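Local atomic coordinates of actin-binding protein (PDB entry 1HQZ), a protein that binds actin filaments through this N-terminal cofilin-homology domain and recruits the ARP2/3 complex to their sides, regulating actin assembly. Residues 127-130 with 131-134; 58-61 with 62-65; 104-108 with 109-113. All coordinates share one frame; numbering follows the deposited sequence.

How the interactions relate
Read from the N terminus, the contacts come in series as interaction 2, interaction 3 and interaction 1; none nests in or crosses another, and each joins residues close in sequence. Residues 58-65 close the loop that leads from helix 52-56 into strand 65-71 of the five-stranded sheet. Residues 104-113 end helix 93-110, the connecting helix of a beta-alpha-beta unit, and turn the chain toward strand 116-120. Residues 127-134 then start helix 128-136, which packs on helix 52-56. Interactions 2 and 3 lie on opposite sides of the chain's centre, their centres about 19 Å apart, and no two of the three sites touch.

Interaction 1 of 3, residues 127-130 with 131-134; sequences DENE and LLMK
The first turns of helix 128-136, with D127 as N-cap, bring residues 127-130 against 131-134. D127 O accepts from L131 N at 3.1 Å, and the next carbonyls follow in the i to i+4 pattern: E128 O takes L132 N, N129 O takes M133 N and E130 O takes K134 N. Short and carboxylate-bearing, D127 suits the cap because its side chain can fold back onto an amide of the first turn. Its OD2 accepts from E130 N at 2.9 Å, the donor standing above the carboxylate plane, and the negative charge would probably interact well with the positive end of the helix dipole.

E130 carries the outward side of the contact. With its chain bent at chi2 (81°), the carboxylate swings along the helix toward the next turn, where OE1 lies 3.6 Å from M133 CE and OE2 lies 3.5 Å from K134 CE. The extended chain of K134 passes this carboxylate, leaving E130 OE2 and K134 NZ 4.1 Å apart, too far for a salt bridge but near enough for a likely electrostatic attraction. With an alanine here the carboxylate is gone, and the K134 ammonium, left without this opposite charge, would probably be freer to swing.

One turn apart on another side, E128 and L132 run side by side in the same direction, E128 CG resting 3.8 Å from L132 CD1. The CG methylene of E128 thus gives L132 an apolar neighbour. L131, a buried leucine, suits the inward side of the helix. It packs on L56 of helix 52-56, while L132 meets F52 and E128 touches F52 and H53, so this surface helix lies against helix 52-56.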
loop_
_atom_site.group_PDB
_atom_site.type_symbol
_atom_site.label_atom_id
_atom_site.label_comp_id
_atom_site.label_asym_id
_atom_site.label_seq_id
_atom_site.Cartn_x
_atom_site.Cartn_y
_atom_site.Cartn_z
ATOM N N ASP A 127 0.071 -2.427 -13.376
ATOM C CA ASP A 127 -0.759 -3.192 -14.301
ATOM C C ASP A 127 -1.354 -4.351 -13.512
ATOM O O ASP A 127 -0.626 -5.143 -12.923
ATOM C CB ASP A 127 0.076 -3.728 -15.465
ATOM C CG ASP A 127 -0.699 -4.710 -16.324
ATOM O OD1 ASP A 127 -1.699 -4.287 -16.948
ATOM O OD2 ASP A 127 -0.317 -5.902 -16.361
ATOM N N GLU A 128 -2.677 -4.450 -13.504
ATOM C CA GLU A 128 -3.361 -5.489 -12.743
ATOM C C GLU A 128 -2.923 -6.931 -13.008
ATOM O O GLU A 128 -2.751 -7.712 -12.070
ATOM C CB GLU A 128 -4.882 -5.361 -12.922
ATOM C CG GLU A 128 -5.675 -6.393 -12.132
ATOM C CD GLU A 128 -7.147 -6.030 -11.980
ATOM O OE1 GLU A 128 -7.662 -5.260 -12.813
ATOM O OE2 GLU A 128 -7.788 -6.534 -11.029
ATOM N N ASN A 129 -2.738 -7.297 -14.270
ATOM C CA ASN A 129 -2.327 -8.666 -14.576
ATOM C C ASN A 129 -0.901 -8.970 -14.133
ATOM O O ASN A 129 -0.610 -10.058 -13.645
ATOM C CB ASN A 129 -2.487 -8.947 -16.070
ATOM C CG ASN A 129 -3.942 -9.094 -16.471
ATOM O OD1 ASN A 129 -4.695 -9.863 -15.857
ATOM N ND2 ASN A 129 -4.349 -8.365 -17.505
ATOM N N GLU A 130 -0.012 -8.008 -14.321
ATOM C CA GLU A 130 1.373 -8.170 -13.920
ATOM C C GLU A 130 1.440 -8.426 -12.405
ATOM O O GLU A 130 2.179 -9.296 -11.937
ATOM C CB GLU A 130 2.145 -6.900 -14.293
ATOM C CG GLU A 130 3.323 -6.572 -13.388
ATOM C CD GLU A 130 4.571 -7.358 -13.717
ATOM O OE1 GLU A 130 4.482 -8.596 -13.879
ATOM O OE2 GLU A 130 5.649 -6.729 -13.800
ATOM N N LEU A 131 0.649 -7.674 -11.645
ATOM C CA LEU A 131 0.643 -7.815 -10.196
ATOM C C LEU A 131 -0.036 -9.097 -9.731
ATOM O O LEU A 131 0.411 -9.725 -8.764
ATOM C CB LEU A 131 -0.022 -6.592 -9.548
ATOM C CG LEU A 131 0.706 -5.247 -9.717
ATOM C CD1 LEU A 131 -0.123 -4.137 -9.100
ATOM C CD2 LEU A 131 2.067 -5.303 -9.059
ATOM N N LEU A 132 -1.114 -9.489 -10.405
ATOM C CA LEU A 132 -1.809 -10.708 -10.016
ATOM C C LEU A 132 -0.871 -11.897 -10.218
ATOM O O LEU A 132 -0.979 -12.918 -9.533
ATOM C CB LEU A 132 -3.096 -10.883 -10.837
ATOM C CG LEU A 132 -4.222 -9.879 -10.545
ATOM C CD1 LEU A 132 -5.410 -10.168 -11.436
ATOM C CD2 LEU A 132 -4.635 -9.969 -9.083
ATOM N N MET A 133 0.064 -11.748 -11.151
ATOM C CA MET A 133 1.039 -12.796 -11.437
ATOM C C MET A 133 2.074 -12.855 -10.323
ATOM O O MET A 133 2.436 -13.936 -9.855
ATOM C CB MET A 133 1.746 -12.518 -12.757
ATOM C CG MET A 133 2.751 -13.578 -13.120
ATOM S SD MET A 133 3.711 -13.092 -14.545
ATOM C CE MET A 133 5.033 -12.143 -13.727
ATOM N N LYS A 134 2.555 -11.684 -9.912
ATOM C CA LYS A 134 3.537 -11.600 -8.834
ATOM C C LYS A 134 2.937 -12.155 -7.548
ATOM O O LYS A 134 3.614 -12.829 -6.770
ATOM C CB LYS A 134 3.971 -10.148 -8.613
ATOM C CG LYS A 134 4.773 -9.575 -9.756
ATOM C CD LYS A 134 5.390 -8.240 -9.382
ATOM C CE LYS A 134 6.248 -7.688 -10.508
ATOM N NZ LYS A 134 7.137 -6.601 -9.997
#

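Interaction 2 of 3, residues 58-61 with 62-65; sequences LFDE and TKVQ
Between D60 and K63 the backbone makes a type I beta turn, closed by K63 N giving its hydrogen to D60 O over 3.1 Å. The D60 side chain braces the turn. Its CG lies anti to the backbone N (chi1 -162°), which brings OD1 to T62, where it accepts twice: from T62 N at 3.0 Å and from the hydroxyl T62 OG1 at 2.7 Å. Both donors approach from the same face of the carboxylate, the amide on the anti side and the hydroxyl higher above the plane. Aspartate and threonine suit these places because both are short and carry their polar atoms close to the backbone. The other oxygen, D60 OD2, faces the extended chain of K63, lying 3.7 Å from K63 CE and 4.1 Å from NZ, a proximity of opposite charges rather than a salt bridge.

Q65 spans the loop from its far end. Its OE1 takes the hydrogen of D60 N at 2.7 Å in a nearly straight bond (173°), and the same oxygen sits at the edge of the F59 ring, 3.6 Å from CD2. Buried, the amide is satisfied at both ends, since NE2 bonds to S36 OG. F59 itself stacks on W86, whose NE1 donates to D60 O. The arrangement is an Asx turn laid over a type I beta turn, in which the aspartate side chain accepts from the amide two residues on, here in the loop joining helix 52-56 to strand 65-71 of the ADF-homology fold.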
loop_
_atom_site.group_PDB
_atom_site.type_symbol
_atom_site.label_atom_id
_atom_site.label_comp_id
_atom_site.label_asym_id
_atom_site.label_seq_id
_atom_site.Cartn_x
_atom_site.Cartn_y
_atom_site.Cartn_z
ATOM N N LEU A 58 -6.169 4.475 -7.610
ATOM C CA LEU A 58 -6.426 5.508 -6.620
ATOM C C LEU A 58 -5.228 6.196 -6.015
ATOM O O LEU A 58 -5.366 6.867 -4.993
ATOM C CB LEU A 58 -7.307 4.940 -5.500
ATOM C CG LEU A 58 -8.647 4.290 -5.851
ATOM C CD1 LEU A 58 -9.723 4.856 -4.929
ATOM C CD2 LEU A 58 -9.048 4.579 -7.276
ATOM N N PHE A 59 -4.059 6.045 -6.629
ATOM C CA PHE A 59 -2.865 6.700 -6.106
ATOM C C PHE A 59 -2.731 8.119 -6.665
ATOM O O PHE A 59 -3.102 8.385 -7.815
ATOM C CB PHE A 59 -1.607 5.883 -6.425
ATOM C CG PHE A 59 -1.506 4.595 -5.644
ATOM C CD1 PHE A 59 -2.012 3.405 -6.165
ATOM C CD2 PHE A 59 -0.923 4.580 -4.370
ATOM C CE1 PHE A 59 -1.942 2.200 -5.427
ATOM C CE2 PHE A 59 -0.848 3.402 -3.631
ATOM C CZ PHE A 59 -1.361 2.199 -4.165
ATOM N N ASP A 60 -2.201 9.022 -5.838
ATOM C CA ASP A 60 -2.028 10.433 -6.202
ATOM C C ASP A 60 -0.636 10.703 -6.779
ATOM O O ASP A 60 0.363 10.551 -6.082
ATOM C CB ASP A 60 -2.239 11.303 -4.959
ATOM C CG ASP A 60 -2.509 12.760 -5.296
ATOM O OD1 ASP A 60 -1.821 13.316 -6.178
ATOM O OD2 ASP A 60 -3.408 13.351 -4.663
ATOM N N GLU A 61 -0.576 11.125 -8.040
ATOM C CA GLU A 61 0.695 11.399 -8.709
ATOM C C GLU A 61 1.526 12.543 -8.131
ATOM O O GLU A 61 2.628 12.804 -8.607
ATOM C CB GLU A 61 0.466 11.663 -10.199
ATOM C CG GLU A 61 -0.452 12.837 -10.485
ATOM C CD GLU A 61 -0.611 13.100 -11.974
ATOM O OE1 GLU A 61 -1.024 12.170 -12.709
ATOM O OE2 GLU A 61 -0.323 14.237 -12.409
ATOM N N THR A 62 1.018 13.221 -7.110
ATOM C CA THR A 62 1.775 14.319 -6.508
ATOM C C THR A 62 2.223 14.011 -5.084
ATOM O O THR A 62 2.815 14.856 -4.421
ATOM C CB THR A 62 0.947 15.640 -6.477
ATOM O OG1 THR A 62 -0.216 15.466 -5.652
ATOM C CG2 THR A 62 0.523 16.042 -7.893
ATOM N N LYS A 63 1.943 12.799 -4.612
ATOM C CA LYS A 63 2.306 12.427 -3.247
ATOM C C LYS A 63 2.894 11.036 -3.141
ATOM O O LYS A 63 2.578 10.150 -3.942
ATOM C CB LYS A 63 1.076 12.475 -2.332
ATOM C CG LYS A 63 0.325 13.788 -2.321
ATOM C CD LYS A 63 -0.958 13.640 -1.518
ATOM C CE LYS A 63 -1.833 14.870 -1.632
ATOM N NZ LYS A 63 -3.070 14.711 -0.820
ATOM N N VAL A 64 3.745 10.857 -2.135
ATOM C CA VAL A 64 4.344 9.565 -1.854
ATOM C C VAL A 64 3.306 8.872 -0.982
ATOM O O VAL A 64 2.917 9.395 0.061
ATOM C CB VAL A 64 5.652 9.713 -1.051
ATOM C CG1 VAL A 64 6.111 8.353 -0.538
ATOM C CG2 VAL A 64 6.713 10.331 -1.910
ATOM N N GLN A 65 2.845 7.703 -1.401
ATOM C CA GLN A 65 1.837 6.994 -0.629
ATOM C C GLN A 65 2.147 5.519 -0.504
ATOM O O GLN A 65 3.005 4.989 -1.200
ATOM C CB GLN A 65 0.466 7.152 -1.290
ATOM C CG GLN A 65 0.065 8.594 -1.572
ATOM C CD GLN A 65 -1.191 8.684 -2.415
ATOM O OE1 GLN A 65 -1.268 8.100 -3.497
ATOM N NE2 GLN A 65 -2.177 9.416 -1.926
#

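Interaction 3 of 3, residues 104-108 with 109-113; sequences AAVAN and NLFKG
V106 O is gripped by two backbone amides, F111 N at 2.8 Å and L110 N at 3.1 Å, where helix 93-110 of a beta-alpha-beta unit gives way to the chain leading to strand 116-120. The F111 bond runs nearly along the carbonyl direction (C=O...N angle 161°), whereas L110 N stands above the carbonyl plane. The i to i+5 reach of F111 gives a pi-type turn, wider than the alpha-helical i to i+4 step, and F111 then forms the centre of an inverse gamma turn. One residue earlier the ordinary i to i+4 step still holds, N109 N giving to A105 O at 2.7 Å.

The apolar side of this end is made by V106 and F111, which lie side by side and point the same way. V106 CG1, anti to the backbone N (chi1 172°), comes within 3.6 Å of F111 CD1 and approaches the ring obliquely. A branched valine and a phenylalanine suit this buried side: both touch Y66 of strand 65-71, and F111 also reaches L33 and I35 of strand 32-37. L110 adds its CB, 4.3 Å from V106 CG1, and packs on I15 of helix 12-24 and on I35 of strand 32-37.

N109 and K112 make their polar contacts on the exposed side. N109 ND2 is hydrogen-bonded to Y8 OH, tying the last turn to the N-terminal segment. K112, long and flexible, folds back: with bends at chi3 and chi4, its NZ donates to N108 O over 2.9 Å.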
loop_
_atom_site.group_PDB
_atom_site.type_symbol
_atom_site.label_atom_id
_atom_site.label_comp_id
_atom_site.label_asym_id
_atom_site.label_seq_id
_atom_site.Cartn_x
_atom_site.Cartn_y
_atom_site.Cartn_z
ATOM N N ALA A 104 10.803 1.034 3.636
ATOM C CA ALA A 104 11.350 -0.057 4.431
ATOM C C ALA A 104 10.675 -0.038 5.807
ATOM O O ALA A 104 10.273 -1.080 6.325
ATOM C CB ALA A 104 12.863 0.108 4.571
ATOM N N ALA A 105 10.532 1.152 6.383
ATOM C CA ALA A 105 9.893 1.303 7.695
ATOM C C ALA A 105 8.448 0.802 7.673
ATOM O O ALA A 105 8.013 0.080 8.579
ATOM C CB ALA A 105 9.928 2.765 8.134
ATOM N N VAL A 106 7.702 1.196 6.646
ATOM C CA VAL A 106 6.316 0.769 6.510
ATOM C C VAL A 106 6.224 -0.749 6.366
ATOM O O VAL A 106 5.334 -1.388 6.926
ATOM C CB VAL A 106 5.655 1.393 5.267
ATOM C CG1 VAL A 106 4.268 0.772 5.046
ATOM C CG2 VAL A 106 5.546 2.893 5.440
ATOM N N ALA A 107 7.147 -1.324 5.605
ATOM C CA ALA A 107 7.130 -2.758 5.378
ATOM C C ALA A 107 7.538 -3.554 6.612
ATOM O O ALA A 107 7.026 -4.647 6.835
ATOM C CB ALA A 107 8.037 -3.111 4.197
ATOM N N ASN A 108 8.447 -3.004 7.416
ATOM C CA ASN A 108 8.911 -3.710 8.609
ATOM C C ASN A 108 8.117 -3.415 9.885
ATOM O O ASN A 108 8.032 -4.266 10.768
ATOM C CB ASN A 108 10.395 -3.403 8.897
ATOM C CG ASN A 108 11.302 -3.617 7.689
ATOM O OD1 ASN A 108 11.148 -4.580 6.925
ATOM N ND2 ASN A 108 12.274 -2.722 7.526
ATOM N N ASN A 109 7.524 -2.230 9.982
ATOM C CA ASN A 109 6.806 -1.872 11.199
ATOM C C ASN A 109 5.304 -1.644 11.111
ATOM O O ASN A 109 4.597 -1.822 12.105
ATOM C CB ASN A 109 7.431 -0.619 11.818
ATOM C CG ASN A 109 8.943 -0.655 11.807
ATOM O OD1 ASN A 109 9.556 -1.587 12.317
ATOM N ND2 ASN A 109 9.551 0.366 11.221
ATOM N N LEU A 110 4.806 -1.243 9.947
ATOM C CA LEU A 110 3.381 -0.962 9.821
ATOM C C LEU A 110 2.564 -2.028 9.083
ATOM O O LEU A 110 1.718 -2.694 9.683
ATOM C CB LEU A 110 3.194 0.402 9.149
ATOM C CG LEU A 110 1.769 0.955 9.073
ATOM C CD1 LEU A 110 1.244 1.222 10.482
ATOM C CD2 LEU A 110 1.757 2.247 8.260
ATOM N N PHE A 111 2.808 -2.183 7.782
ATOM C CA PHE A 111 2.070 -3.168 6.991
ATOM C C PHE A 111 2.779 -4.511 6.991
ATOM O O PHE A 111 3.096 -5.047 5.927
ATOM C CB PHE A 111 1.905 -2.682 5.546
ATOM C CG PHE A 111 1.038 -1.456 5.403
ATOM C CD1 PHE A 111 1.063 -0.707 4.229
ATOM C CD2 PHE A 111 0.176 -1.067 6.421
ATOM C CE1 PHE A 111 0.235 0.413 4.073
ATOM C CE2 PHE A 111 -0.653 0.048 6.277
ATOM C CZ PHE A 111 -0.622 0.790 5.098
ATOM N N LYS A 112 3.031 -5.056 8.177
ATOM C CA LYS A 112 3.720 -6.340 8.284
ATOM C C LYS A 112 2.865 -7.498 7.773
ATOM O O LYS A 112 1.634 -7.438 7.812
ATOM C CB LYS A 112 4.108 -6.627 9.745
ATOM C CG LYS A 112 5.083 -5.635 10.357
ATOM C CD LYS A 112 5.388 -5.976 11.819
ATOM C CE LYS A 112 6.212 -7.253 11.918
ATOM N NZ LYS A 112 7.491 -7.125 11.159
ATOM N N GLY A 113 3.531 -8.545 7.293
ATOM C CA GLY A 113 2.828 -9.725 6.813
ATOM C C GLY A 113 2.478 -9.742 5.338
ATOM O O GLY A 113 1.574 -10.455 4.925
#